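Side-chain contacts in DPS family protein (PDB 3IQ1), which probably binds and oxidises iron as a ferritin-like protein of the Dps family and assembles into a shell of twelve subunits: residues A71-I74 and L75-A79; L117-Q120 and Q121-L125. All coordinates share one frame; numbering follows the deposited sequence.

In the fold
Interactions 1 and 2 compare the C-terminal end of one helix with the interior of another. Residues 71-79 close helix 49-76, whereas residues 117-125 lie within helix 103-131; the sites are about 17 Å apart between centres and do not touch. Each combines buried residues with a more open side, and interaction 2 lies nearer the centre of the chain. Interaction 1 gathers backbone donors and a threonine hydroxyl round the last carbonyls of a helix, while interaction 2 keeps regular helical bonds and lays long polar side chains back along the preceding turn, from which they reach neighbouring helices and a further subunit. R73 and R122 each pair with an E148, of a second subunit and of the same chain respectively.

Interaction 1: residues A71-I74 and L75-A79; sequences AERI and LTLSA
T76 grips the carbonyl of E72 twice, and helix 49-76 ends just beyond it. T76 N donates to E72 O at 2.9 Å, while T76 OG1 gives a shorter bond of 2.7 Å to E72 O from the opposite face of the carbonyl plane. With OG1 anti to its own carbonyl carbon (chi1 -68°), the hydroxyl swings back along the helix and CG2 is turned to the guanidinium of R73, where T76 CG2 meets R73 NH1 at 3.6 Å. L77 CD2 approaches R73 NH2 obliquely. The bend of R73 at chi2 (63°) brings the group to these neighbours, and its charge is met by D133 and by E148 of a second subunit. I74 forms the tightly packed side: its CG2 lies 3.8 Å from A79 CB, and beyond the contact I74 also rests on L23 of helix 13-43. By contrast, S78 turns its side chain away on the exposed side, and its positive phi takes the backbone out of the helix. A79 N then donates to I74 O at 3.1 Å and S78 N to L75 O at 2.9 Å, the paired bonds of a Schellman motif, with S78 as the C-prime residue.

Interaction 2: residues L117-Q120 and Q121-L125; sequences LLHQ and QRDIL
Four regular i to i+4 bonds join L117-Q120 to Q121-I124, from Q121 N to L117 O at 2.8 Å through to I124 N to Q120 O at 3.0 Å, all fairly close to straight. On this even backbone the side chains diverge. R122 runs back over L118: its chain is extended from CG to NE, CG anti to the carbonyl carbon (chi1 -69°), and passes the carbonyl of L118 before the guanidinium lays one face over L118 CB. That carbon stands 3.7 Å above the guanidinium plane, offset toward its rim, with R122 NH1 3.8 Å from L118 CB. Q121 likewise leans back along L117, bringing its CG to 3.1 Å from L117 O. The more exposed side is looser. H119 and D123 cross with ring and carboxylate planes 70° apart, and H119 CE1 comes no nearer than 3.9 Å to D123 OD2. A water sits over the centre of one imidazole face and donates to H119 O at 2.9 Å, with a weak second bond to D123 OD1. The buried amide of Q121 is satisfied at both ends, OE1 by Y30 of helix 13-43 and NE2 by Q147 of helix 134-158. R122 pairs with E148 of helix 134-158 and with the backbone oxygen of I9 of another subunit. Helix 103-131 is thereby tied to two helices of its own four-helix bundle, L117 resting on helix 13-43 and L118 on helix 134-158, and to a neighbouring subunit beside them.

Interaction 1: residues A71-I74 and L75-A79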
ATOM      1  N   ALA B  71      11.788 -24.203 -16.371  1.00  8.39           N
ATOM      2  CA  ALA B  71      13.222 -24.189 -16.596  1.00  8.89           C
ATOM      3  C   ALA B  71      13.982 -24.401 -15.275  1.00  7.81           C
ATOM      4  O   ALA B  71      14.954 -25.166 -15.273  1.00  9.18           O
ATOM      5  CB  ALA B  71      13.675 -22.854 -17.231  1.00  9.10           C
ATOM      6  N   GLU B  72      13.510 -23.791 -14.198  1.00  8.26           N
ATOM      7  CA  GLU B  72      14.138 -23.948 -12.858  1.00  7.82           C
ATOM      8  C   GLU B  72      14.015 -25.406 -12.369  1.00  7.35           C
ATOM      9  O   GLU B  72      14.943 -25.923 -11.739  1.00  6.95           O
ATOM     10  CB  GLU B  72      13.508 -23.041 -11.839  1.00  9.80           C
ATOM     11  CG  GLU B  72      13.768 -21.637 -12.021  1.00 17.84           C
ATOM     12  CD  GLU B  72      13.251 -20.850 -10.847  1.00 23.16           C
ATOM     13  OE1 GLU B  72      12.214 -21.257 -10.198  1.00 28.39           O
ATOM     14  OE2 GLU B  72      13.893 -19.827 -10.612  1.00 28.32           O
ATOM     15  N   ARG B  73      12.893 -26.057 -12.630  1.00  7.15           N
ATOM     16  CA  ARG B  73      12.741 -27.482 -12.244  1.00  5.27           C
ATOM     17  C   ARG B  73      13.761 -28.351 -13.000  1.00  6.72           C
ATOM     18  O   ARG B  73      14.340 -29.240 -12.443  1.00  6.31           O
ATOM     19  CB  ARG B  73      11.309 -28.004 -12.482  1.00  5.24           C
ATOM     20  CG  ARG B  73      11.034 -29.374 -11.929  1.00  5.25           C
ATOM     21  CD  ARG B  73      11.150 -29.462 -10.407  1.00  6.35           C
ATOM     22  NE  ARG B  73      11.294 -30.827  -9.950  1.00  6.68           N
ATOM     23  CZ  ARG B  73      11.734 -31.160  -8.743  1.00  6.99           C
ATOM     24  NH1 ARG B  73      11.959 -30.201  -7.844  1.00  6.33           N
ATOM     25  NH2 ARG B  73      11.881 -32.432  -8.402  1.00  5.52           N
ATOM     26  N   ILE B  74      13.957 -28.088 -14.287  1.00  6.12           N
ATOM     27  CA  ILE B  74      14.949 -28.799 -15.094  1.00  6.54           C
ATOM     28  C   ILE B  74      16.339 -28.613 -14.509  1.00  5.87           C
ATOM     29  O   ILE B  74      17.107 -29.581 -14.327  1.00  6.84           O
ATOM     30  CB  ILE B  74      14.862 -28.370 -16.575  1.00  6.48           C
ATOM     31  CG1 ILE B  74      13.518 -28.848 -17.186  1.00  8.44           C
ATOM     32  CG2 ILE B  74      16.103 -28.876 -17.360  1.00  8.43           C
ATOM     33  CD1 ILE B  74      13.098 -28.139 -18.518  1.00  8.63           C
ATOM     34  N   LEU B  75      16.670 -27.376 -14.158  1.00  5.35           N
ATOM     35  CA  LEU B  75      17.973 -27.080 -13.524  1.00  5.22           C
ATOM     36  C   LEU B  75      18.089 -27.822 -12.169  1.00  6.44           C
ATOM     37  O   LEU B  75      19.157 -28.272 -11.787  1.00  6.49           O
ATOM     38  CB  LEU B  75      18.101 -25.557 -13.321  1.00  5.40           C
ATOM     39  CG  LEU B  75      18.326 -24.745 -14.597  1.00  7.34           C
ATOM     40  CD1 LEU B  75      17.898 -23.274 -14.390  1.00  9.03           C
ATOM     41  CD2 LEU B  75      19.779 -24.896 -15.032  1.00  9.13           C
ATOM     42  N   THR B  76      16.987 -27.902 -11.451  1.00  4.65           N
ATOM     43  CA  THR B  76      16.902 -28.500 -10.134  1.00  5.05           C
ATOM     44  C   THR B  76      17.193 -29.996 -10.223  1.00  5.28           C
ATOM     45  O   THR B  76      17.822 -30.542  -9.327  1.00  5.08           O
ATOM     46  CB  THR B  76      15.531 -28.181  -9.481  1.00  5.21           C
ATOM     47  OG1 THR B  76      15.471 -26.751  -9.183  1.00  6.04           O
ATOM     48  CG2 THR B  76      15.332 -28.895  -8.179  1.00  6.35           C
ATOM     49  N   LEU B  77      16.847 -30.587 -11.348  1.00  4.81           N
ATOM     50  CA  LEU B  77      17.111 -31.991 -11.663  1.00  4.67           C
ATOM     51  C   LEU B  77      18.516 -32.205 -12.249  1.00  6.87           C
ATOM     52  O   LEU B  77      18.820 -33.298 -12.718  1.00  6.99           O
ATOM     53  CB  LEU B  77      16.029 -32.572 -12.605  1.00  5.49           C
ATOM     54  CG  LEU B  77      14.626 -32.707 -11.980  1.00  5.71           C
ATOM     55  CD1 LEU B  77      13.643 -32.974 -13.139  1.00  7.47           C
ATOM     56  CD2 LEU B  77      14.586 -33.794 -10.930  1.00  8.16           C
ATOM     57  N   SER B  78      19.358 -31.166 -12.203  1.00  8.02           N
ATOM     58  CA  SER B  78      20.741 -31.187 -12.761  1.00  8.17           C
ATOM     59  C   SER B  78      20.735 -31.491 -14.243  1.00  9.71           C
ATOM     60  O   SER B  78      21.562 -32.237 -14.741  1.00 11.57           O
ATOM     61  CB  SER B  78      21.654 -32.143 -11.993  1.00  9.87           C
ATOM     62  OG  SER B  78      21.793 -31.695 -10.662  1.00 10.85           O
ATOM     63  N   ALA B  79      19.800 -30.888 -14.937  1.00  8.68           N
ATOM     64  CA  ALA B  79      19.714 -31.003 -16.363  1.00  9.45           C
ATOM     65  C   ALA B  79      19.752 -29.609 -17.008  1.00 11.04           C
ATOM     66  O   ALA B  79      19.624 -28.589 -16.338  1.00 11.34           O
ATOM     67  CB  ALA B  79      18.415 -31.829 -16.759  1.00  8.51           C
TER

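Interaction 2: residues L117-Q120 and Q121-L125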
ATOM      1  N   LEU B 117      -0.622 -29.221 -23.636  1.00  6.37           N
ATOM      2  CA  LEU B 117       0.057 -29.042 -22.359  1.00  5.56           C
ATOM      3  C   LEU B 117      -0.531 -29.993 -21.312  1.00  5.79           C
ATOM      4  O   LEU B 117       0.186 -30.624 -20.547  1.00  5.98           O
ATOM      5  CB  LEU B 117      -0.007 -27.573 -21.887  1.00  5.24           C
ATOM      6  CG  LEU B 117       0.628 -26.546 -22.829  1.00  7.25           C
ATOM      7  CD1 LEU B 117       0.582 -25.170 -22.117  1.00  5.62           C
ATOM      8  CD2 LEU B 117       2.056 -26.944 -23.208  1.00  9.53           C
ATOM      9  N   LEU B 118      -1.857 -30.046 -21.201  1.00  6.18           N
ATOM     10  CA  LEU B 118      -2.460 -30.885 -20.165  1.00  5.47           C
ATOM     11  C   LEU B 118      -2.087 -32.338 -20.362  1.00  7.00           C
ATOM     12  O   LEU B 118      -1.765 -33.024 -19.412  1.00  5.87           O
ATOM     13  CB  LEU B 118      -3.990 -30.759 -20.185  1.00  6.36           C
ATOM     14  CG  LEU B 118      -4.557 -29.511 -19.547  1.00  6.56           C
ATOM     15  CD1 LEU B 118      -6.023 -29.375 -19.877  1.00  9.08           C
ATOM     16  CD2 LEU B 118      -4.357 -29.439 -18.036  1.00  5.36           C
ATOM     17  N   HIS B 119      -2.163 -32.809 -21.606  1.00  7.39           N
ATOM     18  CA  HIS B 119      -1.873 -34.203 -21.937  1.00  8.31           C
ATOM     19  C   HIS B 119      -0.430 -34.511 -21.535  1.00  7.84           C
ATOM     20  O   HIS B 119      -0.154 -35.553 -20.899  1.00  7.21           O
ATOM     21  CB  HIS B 119      -2.109 -34.365 -23.434  1.00  9.29           C
ATOM     22  CG  HIS B 119      -2.020 -35.754 -23.930  1.00 16.29           C
ATOM     23  ND1 HIS B 119      -0.821 -36.327 -24.282  1.00 23.05           N
ATOM     24  CD2 HIS B 119      -2.985 -36.653 -24.236  1.00 21.07           C
ATOM     25  CE1 HIS B 119      -1.041 -37.554 -24.712  1.00 22.97           C
ATOM     26  NE2 HIS B 119      -2.347 -37.768 -24.728  1.00 25.28           N
ATOM     27  N   GLN B 120       0.497 -33.632 -21.890  1.00  8.15           N
ATOM     28  CA  GLN B 120       1.939 -33.863 -21.609  1.00  6.89           C
ATOM     29  C   GLN B 120       2.219 -33.783 -20.122  1.00  7.51           C
ATOM     30  O   GLN B 120       2.972 -34.578 -19.578  1.00  8.17           O
ATOM     31  CB  GLN B 120       2.840 -32.855 -22.296  1.00  7.73           C
ATOM     32  CG  GLN B 120       3.260 -33.099 -23.604  1.00 12.85           C
ATOM     33  CD  GLN B 120       4.248 -31.968 -23.938  1.00 14.90           C
ATOM     34  OE1 GLN B 120       3.865 -30.813 -23.886  1.00 19.08           O
ATOM     35  NE2 GLN B 120       5.465 -32.280 -24.089  1.00  8.99           N
ATOM     36  N   GLN B 121       1.544 -32.844 -19.433  1.00  5.82           N
ATOM     37  CA  GLN B 121       1.705 -32.709 -17.979  1.00  4.99           C
ATOM     38  C   GLN B 121       1.177 -33.930 -17.234  1.00  6.35           C
ATOM     39  O   GLN B 121       1.812 -34.358 -16.290  1.00  6.33           O
ATOM     40  CB  GLN B 121       1.075 -31.412 -17.498  1.00  5.20           C
ATOM     41  CG  GLN B 121       1.873 -30.227 -18.022  1.00  5.94           C
ATOM     42  CD  GLN B 121       1.239 -28.877 -18.043  1.00  7.38           C
ATOM     43  OE1 GLN B 121       1.956 -27.907 -18.194  1.00  8.98           O
ATOM     44  NE2 GLN B 121      -0.063 -28.765 -17.764  1.00  7.30           N
ATOM     45  N   ARG B 122       0.067 -34.538 -17.672  1.00  5.89           N
ATOM     46  CA  ARG B 122      -0.432 -35.748 -17.063  1.00  4.76           C
ATOM     47  C   ARG B 122       0.547 -36.939 -17.250  1.00  5.05           C
ATOM     48  O   ARG B 122       0.765 -37.743 -16.349  1.00  6.63           O
ATOM     49  CB  ARG B 122      -1.785 -36.091 -17.654  1.00  5.35           C
ATOM     50  CG  ARG B 122      -2.869 -35.080 -17.234  1.00  4.60           C
ATOM     51  CD  ARG B 122      -4.117 -35.296 -18.027  1.00  6.04           C
ATOM     52  NE  ARG B 122      -5.170 -34.370 -17.618  1.00  5.22           N
ATOM     53  CZ  ARG B 122      -6.007 -33.754 -18.444  1.00  5.13           C
ATOM     54  NH1 ARG B 122      -5.950 -33.979 -19.767  1.00  7.57           N
ATOM     55  NH2 ARG B 122      -6.941 -32.910 -17.945  1.00  5.37           N
ATOM     56  N   ASP B 123       1.162 -36.993 -18.426  1.00  5.56           N
ATOM     57  CA  ASP B 123       2.150 -38.040 -18.662  1.00  5.67           C
ATOM     58  C   ASP B 123       3.369 -37.891 -17.767  1.00  6.42           C
ATOM     59  O   ASP B 123       3.819 -38.871 -17.182  1.00  6.60           O
ATOM     60  CB  ASP B 123       2.598 -38.041 -20.101  1.00  5.83           C
ATOM     61  CG  ASP B 123       1.608 -38.708 -21.033  1.00 13.62           C
ATOM     62  OD1 ASP B 123       0.663 -39.405 -20.565  1.00 11.81           O
ATOM     63  OD2 ASP B 123       1.831 -38.608 -22.271  1.00 15.19           O
ATOM     64  N   ILE B 124       3.853 -36.654 -17.636  1.00  5.80           N
ATOM     65  CA  ILE B 124       4.966 -36.378 -16.747  1.00  5.36           C
ATOM     66  C   ILE B 124       4.597 -36.672 -15.306  1.00  5.62           C
ATOM     67  O   ILE B 124       5.394 -37.237 -14.532  1.00  6.98           O
ATOM     68  CB  ILE B 124       5.514 -34.938 -16.911  1.00  5.04           C
ATOM     69  CG1 ILE B 124       6.101 -34.774 -18.310  1.00  6.12           C
ATOM     70  CG2 ILE B 124       6.568 -34.644 -15.818  1.00  6.78           C
ATOM     71  CD1 ILE B 124       6.344 -33.309 -18.705  1.00  8.20           C
ATOM     72  N   LEU B 125       3.395 -36.247 -14.889  1.00  5.60           N
ATOM     73  CA  LEU B 125       2.927 -36.562 -13.542  1.00  5.88           C
ATOM     74  C   LEU B 125       2.968 -38.056 -13.262  1.00  6.00           C
ATOM     75  O   LEU B 125       3.412 -38.494 -12.199  1.00  6.05           O
ATOM     76  CB  LEU B 125       1.516 -36.029 -13.313  1.00  6.13           C
ATOM     77  CG  LEU B 125       0.864 -36.319 -11.977  1.00  9.26           C
ATOM     78  CD1 LEU B 125       1.634 -35.706 -10.878  1.00 12.28           C
ATOM     79  CD2 LEU B 125      -0.563 -35.742 -12.008  1.00 14.21           C
TER
HETATM   80  O   HOH W   1      -2.200 -37.624 -20.963  1.00 18.96           O